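Local coordinates for protein isomerase/lactonizing enzyme (Agrobacterium tumefaciens, PDB 1RVK) that probably catalyses an isomerisation or lactonisation with the help of magnesium, as a member of the enolase superfamily whose exact reaction remains unknown, at residues Tyr134-Cys139 against Trp327-Leu332; Arg16-Ser21 against Pro29-Glu34; Thr172-Val177 against Ala207-Ser212. All blocks are in the same frame, centred on the assembly; numbering follows the deposited sequence.

Contact 1: residues Tyr134-Cys139 against Trp327-Leu332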
# COMPACT_ATOMS: atom_id res chain seq x y z
N TYR A 134 4.99 4.42 10.10
CA TYR A 134 5.91 3.40 10.59
C TYR A 134 6.84 3.08 9.44
O TYR A 134 6.46 3.19 8.28
CB TYR A 134 5.17 2.14 11.10
CG TYR A 134 4.35 1.33 10.10
CD1 TYR A 134 4.96 0.45 9.19
CD2 TYR A 134 2.96 1.39 10.12
CE1 TYR A 134 4.19 -0.36 8.34
CE2 TYR A 134 2.19 0.59 9.28
CZ TYR A 134 2.81 -0.28 8.40
OH TYR A 134 2.02 -1.08 7.59
N GLY A 135 8.08 2.74 9.77
CA GLY A 135 9.05 2.41 8.74
C GLY A 135 8.82 0.96 8.37
O GLY A 135 9.05 0.07 9.19
N SER A 136 8.36 0.73 7.15
CA SER A 136 8.07 -0.62 6.67
C SER A 136 9.29 -1.18 5.95
O SER A 136 9.62 -0.76 4.84
CB SER A 136 6.86 -0.57 5.72
OG SER A 136 6.18 -1.80 5.67
N ILE A 137 9.97 -2.13 6.59
CA ILE A 137 11.19 -2.73 6.05
C ILE A 137 10.96 -3.79 4.98
O ILE A 137 10.10 -4.66 5.13
CB ILE A 137 12.02 -3.35 7.19
CG1 ILE A 137 12.29 -2.30 8.27
CG2 ILE A 137 13.34 -3.88 6.64
CD1 ILE A 137 12.98 -2.85 9.51
N MSE A 138 11.74 -3.72 3.91
CA MSE A 138 11.64 -4.69 2.81
C MSE A 138 11.84 -6.12 3.28
O MSE A 138 12.42 -6.37 4.34
CB MSE A 138 12.71 -4.42 1.74
CG MSE A 138 12.48 -3.20 0.88
SE MSE A 138 13.70 -3.21 -0.64
CE MSE A 138 12.82 -1.87 -1.72
N CYS A 139 11.37 -7.07 2.47
CA CYS A 139 11.52 -8.49 2.77
C CYS A 139 13.00 -8.78 2.92
O CYS A 139 13.84 -8.07 2.37
CB CYS A 139 10.96 -9.34 1.62
SG CYS A 139 9.17 -9.24 1.41
N TRP A 327 -1.59 4.36 11.53
CA TRP A 327 -0.45 4.81 10.73
C TRP A 327 -0.62 4.95 9.23
O TRP A 327 -1.61 4.53 8.63
CB TRP A 327 0.72 3.84 10.86
CG TRP A 327 0.97 3.19 12.17
CD1 TRP A 327 0.40 2.05 12.65
CD2 TRP A 327 1.97 3.57 13.11
NE1 TRP A 327 1.00 1.67 13.83
CE2 TRP A 327 1.97 2.59 14.14
CE3 TRP A 327 2.88 4.63 13.19
CZ2 TRP A 327 2.84 2.65 15.23
CZ3 TRP A 327 3.75 4.69 14.28
CH2 TRP A 327 3.72 3.70 15.28
N TYR A 328 0.43 5.53 8.65
CA TYR A 328 0.59 5.64 7.21
C TYR A 328 1.80 4.73 7.06
O TYR A 328 2.73 4.80 7.86
CB TYR A 328 0.96 7.06 6.78
CG TYR A 328 1.61 7.11 5.40
CD1 TYR A 328 2.97 7.38 5.26
CD2 TYR A 328 0.85 6.91 4.24
CE1 TYR A 328 3.56 7.45 4.00
CE2 TYR A 328 1.44 6.97 2.98
CZ TYR A 328 2.80 7.25 2.86
OH TYR A 328 3.38 7.35 1.62
N GLU A 329 1.77 3.84 6.07
CA GLU A 329 2.87 2.91 5.86
C GLU A 329 3.90 3.54 4.94
O GLU A 329 3.65 3.73 3.75
CB GLU A 329 2.34 1.61 5.24
CG GLU A 329 3.40 0.54 5.07
CD GLU A 329 2.83 -0.81 4.70
OE1 GLU A 329 3.62 -1.77 4.62
OE2 GLU A 329 1.60 -0.92 4.49
N ARG A 330 5.07 3.86 5.49
CA ARG A 330 6.14 4.49 4.71
C ARG A 330 7.22 3.47 4.37
O ARG A 330 7.94 2.98 5.24
CB ARG A 330 6.73 5.66 5.51
CG ARG A 330 7.41 6.74 4.65
CD ARG A 330 7.58 8.03 5.46
NE ARG A 330 8.00 9.16 4.64
CZ ARG A 330 9.27 9.53 4.46
NH1 ARG A 330 10.26 8.87 5.05
NH2 ARG A 330 9.55 10.56 3.68
N GLY A 331 7.34 3.16 3.08
CA GLY A 331 8.33 2.20 2.63
C GLY A 331 7.97 1.69 1.24
O GLY A 331 7.17 2.32 0.55
N LEU A 332 8.52 0.55 0.84
CA LEU A 332 9.43 -0.25 1.67
C LEU A 332 10.83 0.34 1.80
O LEU A 332 11.34 0.97 0.87
CB LEU A 332 9.50 -1.67 1.12
CG LEU A 332 8.15 -2.39 1.08
CD1 LEU A 332 8.29 -3.77 0.47
CD2 LEU A 332 7.59 -2.48 2.50
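Tyr-134, on one of two parallel strands, packs its ring edge against Trp-327, just ahead of the other strand, and one face against Glu-329. Its CB sits over the indole of Trp-327, 4.2 Å from the centre of the six-membered ring. CG stands between the backbone N and the carbonyl carbon (chi1 63°), and CD2 points into the indole face, 3.4 Å from Trp-327 CG. This makes an edge-to-face pair, with planes at 88°. Glu-329 CA lies over one face of the phenol ring, and CZ meets Glu-329 CG at 3.5 Å. At the tip, OH comes within 3.0 Å of Glu-329 CD but is hydrogen-bonded to Lys-169 instead.

Three side chains grip the Glu-329 carboxylate. Ser-136 OG donates to the anti lone pair of OE1 at 2.8 Å, Lys-169 makes a salt bridge to the same oxygen, and Arg-280 pairs with OE2. Between the backbones, Tyr-134 N binds Tyr-328 O, Arg-330 N binds Tyr-134 O, and Ser-136 N reaches Arg-330 O at 3.0 Å. Further on, a cis peptide precedes Leu-332, whose CB presses on Met-138 CG at a tight 3.4 Å. Here the last strand of the beta/alpha barrel closes against the first, as in other enolase-superfamily members, and the Glu-329 side chain lies about 5 Å from the magnesium ion, consistent with a place at the edge of the active site.

Contact 2: residues Arg16-Ser21 against Pro29-Glu34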
# COMPACT_ATOMS: atom_id res chain seq x y z
N ARG A 16 16.65 1.52 -8.14
CA ARG A 16 17.46 0.40 -7.68
C ARG A 16 16.53 -0.64 -7.06
O ARG A 16 16.98 -1.62 -6.47
CB ARG A 16 18.50 0.86 -6.65
CG ARG A 16 19.75 1.44 -7.30
CD ARG A 16 20.70 2.04 -6.27
NE ARG A 16 21.98 2.40 -6.89
CZ ARG A 16 22.94 1.52 -7.19
NH1 ARG A 16 24.06 1.94 -7.75
NH2 ARG A 16 22.78 0.23 -6.91
N ARG A 17 15.23 -0.41 -7.20
CA ARG A 17 14.25 -1.33 -6.67
C ARG A 17 13.97 -2.44 -7.68
O ARG A 17 13.66 -2.18 -8.84
CB ARG A 17 12.96 -0.56 -6.35
CG ARG A 17 11.89 -1.37 -5.62
CD ARG A 17 11.03 -2.15 -6.60
NE ARG A 17 9.86 -2.73 -5.94
CZ ARG A 17 8.91 -3.40 -6.57
NH1 ARG A 17 8.98 -3.57 -7.89
NH2 ARG A 17 7.88 -3.90 -5.90
N HIS A 18 14.12 -3.68 -7.23
CA HIS A 18 13.87 -4.85 -8.07
C HIS A 18 12.80 -5.69 -7.39
O HIS A 18 12.42 -5.43 -6.26
CB HIS A 18 15.13 -5.71 -8.21
CG HIS A 18 16.17 -5.12 -9.12
ND1 HIS A 18 16.90 -4.00 -8.80
CD2 HIS A 18 16.60 -5.52 -10.34
CE1 HIS A 18 17.74 -3.73 -9.78
NE2 HIS A 18 17.58 -4.63 -10.73
N SER A 19 12.31 -6.71 -8.09
CA SER A 19 11.30 -7.60 -7.52
C SER A 19 11.65 -9.02 -7.96
O SER A 19 11.91 -9.26 -9.14
CB SER A 19 9.90 -7.22 -8.01
OG SER A 19 9.79 -7.37 -9.42
N ASP A 20 11.68 -9.95 -7.01
CA ASP A 20 12.02 -11.33 -7.35
C ASP A 20 10.87 -12.05 -8.05
O ASP A 20 9.83 -11.45 -8.32
CB ASP A 20 12.46 -12.12 -6.10
CG ASP A 20 11.41 -12.15 -5.01
OD1 ASP A 20 10.20 -12.21 -5.34
OD2 ASP A 20 11.80 -12.13 -3.82
N SER A 21 11.07 -13.33 -8.34
CA SER A 21 10.06 -14.11 -9.04
C SER A 21 8.72 -14.20 -8.33
O SER A 21 7.69 -14.40 -8.97
CB SER A 21 10.60 -15.51 -9.32
OG SER A 21 11.67 -15.45 -10.24
N PRO A 29 20.92 -3.49 -8.70
CA PRO A 29 21.60 -2.54 -9.58
C PRO A 29 20.65 -1.45 -10.07
O PRO A 29 19.45 -1.67 -10.19
CB PRO A 29 22.08 -3.41 -10.73
CG PRO A 29 22.27 -4.75 -10.08
CD PRO A 29 21.05 -4.87 -9.21
N ALA A 30 21.19 -0.27 -10.35
CA ALA A 30 20.35 0.80 -10.86
C ALA A 30 19.95 0.35 -12.27
O ALA A 30 20.79 -0.14 -13.04
CB ALA A 30 21.12 2.12 -10.92
N HIS A 31 18.67 0.46 -12.59
CA HIS A 31 18.19 0.07 -13.91
C HIS A 31 16.94 0.86 -14.25
O HIS A 31 16.37 1.53 -13.40
CB HIS A 31 17.90 -1.44 -13.98
CG HIS A 31 16.79 -1.90 -13.08
ND1 HIS A 31 16.03 -3.01 -13.35
CD2 HIS A 31 16.34 -1.42 -11.89
CE1 HIS A 31 15.15 -3.20 -12.38
NE2 HIS A 31 15.32 -2.25 -11.48
N GLN A 32 16.53 0.80 -15.51
CA GLN A 32 15.35 1.53 -15.93
C GLN A 32 14.14 0.61 -15.97
O GLN A 32 14.18 -0.47 -16.56
CB GLN A 32 15.58 2.19 -17.29
CG GLN A 32 16.58 3.34 -17.22
CD GLN A 32 16.59 4.19 -18.47
OE1 GLN A 32 17.30 5.20 -18.54
NE2 GLN A 32 15.80 3.81 -19.47
N VAL A 33 13.08 1.04 -15.31
CA VAL A 33 11.84 0.28 -15.22
C VAL A 33 10.70 1.04 -15.88
O VAL A 33 10.58 2.25 -15.71
CB VAL A 33 11.47 0.01 -13.75
CG1 VAL A 33 10.14 -0.72 -13.66
CG2 VAL A 33 12.58 -0.81 -13.08
N GLU A 34 9.88 0.34 -16.65
CA GLU A 34 8.75 0.98 -17.31
C GLU A 34 7.63 1.28 -16.32
O GLU A 34 7.20 0.41 -15.57
CB GLU A 34 8.22 0.10 -18.43
CG GLU A 34 9.07 0.10 -19.69
CD GLU A 34 8.46 -0.72 -20.80
OE1 GLU A 34 7.21 -0.82 -20.85
OE2 GLU A 34 9.22 -1.26 -21.64
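His-18 and His-31 reach toward each other tip to tip and overlap as an offset stack, with centroids 3.7 Å apart and planes only 3° from parallel. From CG between its backbone N and carbonyl carbon (chi1 64°), the His-31 ring reaches His-18. His-31 NE2 lies over the centre of the His-18 ring, and His-18 NE2 over the centre of the His-31 ring. The opposite face of His-31 is covered near its rim by Val-33 CG2, so this imidazole is sandwiched.

One straight hydrogen bond holds the rotation of His-31. Its NE2 donates to Arg-17 O at 3.1 Å and 173°; the acceptor lies in the imidazole plane, whereas the donor stands above the carbonyl plane. His-18 ND1 makes a weak bond, 3.3 Å long, to Arg-16 O within its own segment.

Van der Waals contacts fill the flank. Arg-16 CG meets Ala-30 CA at 3.7 Å, and the rim of one guanidinium face lies over Ala-30 N, while NH2 makes a weak bond to Gly-28 O.

The chain turns corners at Arg-16 and Pro-29, where the small hairpin of 17-19 and 25-28 leaves the larger N-terminal sheet. Two cationic imidazoles face to face would repel, so at least one is probably neutral; the bonds imply a proton on His-31 NE2 and, less surely, His-18 ND1, the other nitrogens being undecided.

Contact 3: residues Thr172-Val177 against Ala207-Ser212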
# COMPACT_ATOMS: atom_id res chain seq x y z
N THR A 172 9.86 -10.30 6.89
CA THR A 172 10.99 -11.21 7.01
C THR A 172 11.32 -11.99 5.74
O THR A 172 10.84 -11.66 4.66
CB THR A 172 10.79 -12.15 8.22
OG1 THR A 172 9.43 -12.58 8.29
CG2 THR A 172 11.14 -11.41 9.51
N TRP A 173 12.15 -13.03 5.86
CA TRP A 173 12.59 -13.81 4.70
C TRP A 173 11.55 -14.70 4.03
O TRP A 173 10.81 -15.43 4.70
CB TRP A 173 13.79 -14.67 5.09
CG TRP A 173 14.96 -13.86 5.57
CD1 TRP A 173 15.95 -13.31 4.80
CD2 TRP A 173 15.27 -13.52 6.93
NE1 TRP A 173 16.85 -12.64 5.60
CE2 TRP A 173 16.46 -12.76 6.91
CE3 TRP A 173 14.65 -13.78 8.16
CZ2 TRP A 173 17.04 -12.25 8.08
CZ3 TRP A 173 15.23 -13.28 9.32
CH2 TRP A 173 16.42 -12.52 9.27
N MSE A 174 11.52 -14.64 2.70
CA MSE A 174 10.58 -15.42 1.92
C MSE A 174 11.24 -15.95 0.65
O MSE A 174 12.18 -15.34 0.13
CB MSE A 174 9.39 -14.54 1.52
CG MSE A 174 8.70 -13.85 2.69
SE MSE A 174 7.20 -12.78 2.12
CE MSE A 174 7.11 -11.58 3.63
N PRO A 175 10.78 -17.11 0.15
CA PRO A 175 11.42 -17.60 -1.08
C PRO A 175 11.21 -16.55 -2.17
O PRO A 175 10.26 -15.77 -2.10
CB PRO A 175 10.70 -18.92 -1.35
CG PRO A 175 9.37 -18.74 -0.67
CD PRO A 175 9.73 -18.03 0.61
N PRO A 176 12.06 -16.54 -3.21
CA PRO A 176 13.19 -17.43 -3.49
C PRO A 176 14.44 -17.37 -2.61
O PRO A 176 15.49 -17.88 -3.01
CB PRO A 176 13.50 -17.12 -4.95
CG PRO A 176 13.18 -15.68 -5.06
CD PRO A 176 11.87 -15.57 -4.31
N VAL A 177 14.37 -16.76 -1.43
CA VAL A 177 15.55 -16.77 -0.56
C VAL A 177 15.80 -18.25 -0.29
O VAL A 177 14.94 -18.96 0.21
CB VAL A 177 15.30 -16.04 0.79
CG1 VAL A 177 16.38 -16.44 1.81
CG2 VAL A 177 15.35 -14.53 0.57
N ALA A 207 5.28 -11.53 8.10
CA ALA A 207 6.11 -12.65 7.67
C ALA A 207 5.60 -13.37 6.44
O ALA A 207 4.61 -12.96 5.84
CB ALA A 207 6.26 -13.63 8.82
N PHE A 208 6.30 -14.43 6.06
CA PHE A 208 5.94 -15.27 4.91
C PHE A 208 4.41 -15.42 4.88
O PHE A 208 3.80 -15.90 5.83
CB PHE A 208 6.63 -16.62 5.07
CG PHE A 208 6.29 -17.63 4.02
CD1 PHE A 208 5.55 -18.76 4.35
CD2 PHE A 208 6.73 -17.47 2.71
CE1 PHE A 208 5.27 -19.73 3.39
CE2 PHE A 208 6.44 -18.43 1.74
CZ PHE A 208 5.71 -19.56 2.08
N HIS A 209 3.79 -15.00 3.77
CA HIS A 209 2.33 -15.00 3.63
C HIS A 209 1.60 -16.33 3.47
O HIS A 209 0.38 -16.33 3.27
CB HIS A 209 1.93 -14.12 2.44
CG HIS A 209 2.70 -12.84 2.34
ND1 HIS A 209 2.66 -11.86 3.32
CD2 HIS A 209 3.51 -12.36 1.36
CE1 HIS A 209 3.41 -10.84 2.94
NE2 HIS A 209 3.93 -11.12 1.76
N TRP A 210 2.31 -17.45 3.55
CA TRP A 210 1.65 -18.74 3.36
C TRP A 210 2.04 -19.83 4.36
O TRP A 210 2.05 -21.02 4.02
CB TRP A 210 1.94 -19.26 1.94
CG TRP A 210 1.61 -18.29 0.84
CD1 TRP A 210 0.44 -18.22 0.13
CD2 TRP A 210 2.47 -17.29 0.28
NE1 TRP A 210 0.53 -17.24 -0.83
CE2 TRP A 210 1.76 -16.65 -0.76
CE3 TRP A 210 3.78 -16.87 0.57
CZ2 TRP A 210 2.32 -15.62 -1.52
CZ3 TRP A 210 4.33 -15.84 -0.19
CH2 TRP A 210 3.60 -15.23 -1.22
N TYR A 211 2.37 -19.43 5.59
CA TYR A 211 2.73 -20.42 6.61
C TYR A 211 1.53 -21.29 6.95
O TYR A 211 0.39 -20.84 6.86
CB TYR A 211 3.16 -19.73 7.91
CG TYR A 211 4.63 -19.37 8.02
CD1 TYR A 211 5.01 -18.08 8.37
CD2 TYR A 211 5.62 -20.33 7.82
CE1 TYR A 211 6.36 -17.75 8.53
CE2 TYR A 211 6.97 -20.01 7.98
CZ TYR A 211 7.33 -18.71 8.33
OH TYR A 211 8.65 -18.38 8.51
N SER A 212 1.80 -22.53 7.33
CA SER A 212 0.74 -23.45 7.73
C SER A 212 0.19 -22.94 9.06
O SER A 212 0.78 -22.06 9.68
CB SER A 212 1.32 -24.85 7.94
OG SER A 212 2.29 -24.81 8.98
O HOH W 1 9.12 -14.84 6.90
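Ala-207 meets Thr-172 first: its CA and CB both touch OG1, with CA to OG1 at 3.4 Å. Its carbonyl O then receives the methyl of the selenomethionine Met-174, CE lying 3.6 Å from Ala-207 O. The Met-174 chain is extended beyond CG, which lets it run past Phe-208 CA and carry selenium and methyl on to His-209.

At Phe-208 the backbone N donates to a water 3.0 Å away. The same water is 2.7 Å from Thr-172 OG1 and donates to Trp-173 O at 2.8 Å, and so joins the two backbones where they do not bond directly. CG of Phe-208 is anti to the backbone N (chi1 176°), and the ring beyond it meets Met-174 and Pro-175. Met-174 CG comes to the ring edge near its plane, and Pro-175 crosses it at about a right angle, CD packing 3.5 Å from Phe-208 CE2.

Both segments are loops that follow neighbouring parallel strands, 167-171 and 202-206, at the C-terminal mouth of the beta/alpha barrel, the end that carries the active site in this fold. Asp-206, a ligand of the magnesium ion, directly precedes Ala-207.

His-209 turns its imidazole back to Met-174, with the side chains at about a right angle. The selenium approaches obliquely, 33° off the ring normal, and SE stands 3.7 Å from His-209 NE2. CE approaches the same ring off-centre, as a CH-pi contact. The His-209 side chain is itself about 5 Å from the magnesium ion.

Behind these two rings, Trp-210 brings CH2 to the edge of His-209 in its plane and its backbone N above one face of Phe-208, and Tyr-211 has Phe-208 CD1 over a face of its own ring.

In the fold
From the N terminus, contact 2 closes first, drawing 16-21 and 29-34 together around the short hairpin that projects from the N-terminal sheet. Contact 1 opens a hundred residues later on strand 130-137 and closes only at 327-332, on strand 328-333, so its loop spans most of the barrel. Contact 3, joining the loops after strands 167-171 and 202-206, opens and closes within that span. The three also meet in space. Met-138 of contact 1 packs on Arg-17 of contact 2, Cys-139 touches Thr-172 and Met-174 of contact 3, and Asp-20 rests on Pro-176. The N-terminal hairpin thereby packs against the loops at the barrel mouth.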